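Local atomic coordinates of magnesium transporter MgtE (Enterococcus faecalis, PDB entry 2OUX), a protein that probably transports magnesium ions across the cell membrane as a homodimer, its cytosolic N domain and paired CBS domains binding magnesium. Residues Glu137-Ile142 with Val214-Gln220. Sequence-based numbering, arbitrary orientation.
With MG (magnesium ion), chain D.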
loop_
_atom_site.group_PDB
_atom_site.type_symbol
_atom_site.label_atom_id
_atom_site.label_comp_id
_atom_site.label_asym_id
_atom_site.label_seq_id
_atom_site.Cartn_x
_atom_site.Cartn_y
_atom_site.Cartn_z
ATOM N N GLU A 137 -5.685 -20.352 -5.975
ATOM C CA GLU A 137 -5.682 -20.047 -4.548
ATOM C C GLU A 137 -4.353 -20.166 -3.822
ATOM O O GLU A 137 -4.309 -20.120 -2.594
ATOM C CB GLU A 137 -6.754 -20.865 -3.822
ATOM C CG GLU A 137 -8.136 -20.712 -4.438
ATOM C CD GLU A 137 -9.257 -20.987 -3.459
ATOM O OE1 GLU A 137 -9.249 -22.056 -2.806
ATOM O OE2 GLU A 137 -10.155 -20.129 -3.348
ATOM N N THR A 138 -3.274 -20.306 -4.586
ATOM C CA THR A 138 -1.926 -20.367 -4.029
ATOM C C THR A 138 -1.241 -19.047 -4.395
ATOM O O THR A 138 -1.670 -18.352 -5.316
ATOM C CB THR A 138 -1.090 -21.499 -4.645
ATOM O OG1 THR A 138 -0.883 -21.229 -6.038
ATOM C CG2 THR A 138 -1.788 -22.854 -4.462
ATOM N N ALA A 139 -0.165 -18.719 -3.690
ATOM C CA ALA A 139 0.570 -17.491 -3.951
ATOM C C ALA A 139 0.903 -17.299 -5.429
ATOM O O ALA A 139 0.814 -16.186 -5.949
ATOM C CB ALA A 139 1.842 -17.471 -3.141
ATOM N N GLY A 140 1.306 -18.374 -6.100
ATOM C CA GLY A 140 1.653 -18.258 -7.505
ATOM C C GLY A 140 0.466 -17.831 -8.346
ATOM O O GLY A 140 0.617 -17.187 -9.378
ATOM N N ALA A 141 -0.723 -18.188 -7.881
ATOM C CA ALA A 141 -1.945 -17.864 -8.575
ATOM C C ALA A 141 -2.393 -16.430 -8.346
ATOM O O ALA A 141 -3.174 -15.923 -9.123
ATOM C CB ALA A 141 -3.048 -18.826 -8.160
ATOM N N ILE A 142 -1.921 -15.765 -7.294
ATOM C CA ILE A 142 -2.353 -14.387 -7.071
ATOM C C ILE A 142 -1.209 -13.379 -7.131
ATOM O O ILE A 142 -1.417 -12.191 -6.917
ATOM C CB ILE A 142 -3.070 -14.228 -5.717
ATOM C CG1 ILE A 142 -2.151 -14.669 -4.586
ATOM C CG2 ILE A 142 -4.374 -15.042 -5.720
ATOM C CD1 ILE A 142 -2.666 -14.288 -3.216
ATOM N N VAL A 214 7.120 -15.194 1.021
ATOM C CA VAL A 214 6.263 -16.368 1.090
ATOM C C VAL A 214 6.671 -17.311 -0.035
ATOM O O VAL A 214 7.337 -16.893 -0.990
ATOM C CB VAL A 214 4.775 -15.981 0.918
ATOM C CG1 VAL A 214 4.360 -15.027 2.023
ATOM C CG2 VAL A 214 4.553 -15.328 -0.450
ATOM N N HIS A 215 6.273 -18.577 0.080
ATOM C CA HIS A 215 6.599 -19.588 -0.922
ATOM C C HIS A 215 5.487 -19.623 -1.967
ATOM O O HIS A 215 4.317 -19.484 -1.634
ATOM C CB HIS A 215 6.740 -20.970 -0.262
ATOM C CG HIS A 215 7.085 -22.068 -1.223
ATOM N ND1 HIS A 215 8.322 -22.177 -1.821
ATOM C CD2 HIS A 215 6.348 -23.104 -1.701
ATOM C CE1 HIS A 215 8.336 -23.228 -2.623
ATOM N NE2 HIS A 215 7.148 -23.805 -2.566
ATOM N N VAL A 216 5.852 -19.824 -3.225
ATOM C CA VAL A 216 4.866 -19.833 -4.302
ATOM C C VAL A 216 3.676 -20.791 -4.101
ATOM O O VAL A 216 2.585 -20.565 -4.635
ATOM C CB VAL A 216 5.559 -20.115 -5.658
ATOM C CG1 VAL A 216 6.218 -21.487 -5.645
ATOM C CG2 VAL A 216 4.560 -19.985 -6.782
ATOM N N GLY A 217 3.872 -21.840 -3.307
ATOM C CA GLY A 217 2.798 -22.788 -3.076
ATOM C C GLY A 217 1.973 -22.541 -1.825
ATOM O O GLY A 217 1.034 -23.291 -1.554
ATOM N N ASP A 218 2.299 -21.499 -1.062
ATOM C CA ASP A 218 1.555 -21.219 0.160
ATOM C C ASP A 218 0.118 -20.832 -0.124
ATOM O O ASP A 218 -0.200 -20.336 -1.200
ATOM C CB ASP A 218 2.226 -20.113 0.973
ATOM C CG ASP A 218 3.669 -20.423 1.294
ATOM O OD1 ASP A 218 4.008 -21.620 1.418
ATOM O OD2 ASP A 218 4.461 -19.467 1.432
ATOM N N ASP A 219 -0.745 -21.057 0.859
ATOM C CA ASP A 219 -2.160 -20.756 0.728
ATOM C C ASP A 219 -2.471 -19.274 0.856
ATOM O O ASP A 219 -2.070 -18.634 1.827
ATOM C CB ASP A 219 -2.957 -21.517 1.779
ATOM C CG ASP A 219 -4.440 -21.226 1.699
ATOM O OD1 ASP A 219 -5.054 -21.551 0.666
ATOM O OD2 ASP A 219 -4.991 -20.665 2.666
ATOM N N GLN A 220 -3.221 -18.741 -0.104
ATOM C CA GLN A 220 -3.564 -17.325 -0.080
ATOM C C GLN A 220 -3.945 -16.816 1.308
ATOM O O GLN A 220 -3.559 -15.717 1.689
ATOM C CB GLN A 220 -4.682 -17.018 -1.087
ATOM C CG GLN A 220 -6.021 -17.707 -0.834
ATOM C CD GLN A 220 -7.028 -17.404 -1.929
ATOM O OE1 GLN A 220 -6.654 -17.262 -3.088
ATOM N NE2 GLN A 220 -8.305 -17.321 -1.574
HETATM MG MG MG D . -4.543 -15.327 -10.631
HETATM O O HOH W 1 -4.555 -17.670 -11.135
HETATM O O HOH W 2 -6.182 -16.133 -9.540
HETATM O O HOH W 3 -4.894 -13.385 -9.537
HETATM O O HOH W 4 -2.993 -14.656 -11.875
#
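T138 and D219 sit side by side in a single backbone bridge, their neighbours joined by Q220 N to E137 O (3.0 Å, N-H...O angle 168°) and A139 N to D218 O (3.0 Å). One step on, G140 N reaches V216 O at 2.9 Å, in the carbonyl plane and on a lone pair. The N-H groups of A139 and G140, in a short, weakly bonded helical turn, thus both end on carbonyls of 214-220. V216 keeps CG2 anti to its backbone N and lays that methyl 3.5 Å from G140 CA, a close fit against bare backbone. The methyl of A139 rests against carbonyls of the type I turn from H215 to D218, 3.5 Å from H215 O. On the other flank Q220, extended beyond CG, passes obliquely over E137, OE1 coming within 3.3 Å of E137 CA; the amide and carboxylate planes stand 52° apart, and NE2 is hydrogen-bonded to E260, which like E137 is a magnesium ligand. I142 crosses Q220 at about a right angle, CD1 4.0 Å from Q220 CB. A141 O binds a magnesium ion at 2.1 Å, with D103 of the N domain and four waters as the other ligands. The contact packs the helical turn entering the first CBS repeat on the strand-to-helix turn of the second, within a tandem CBS pair, beside a metal site bridging to the N domain.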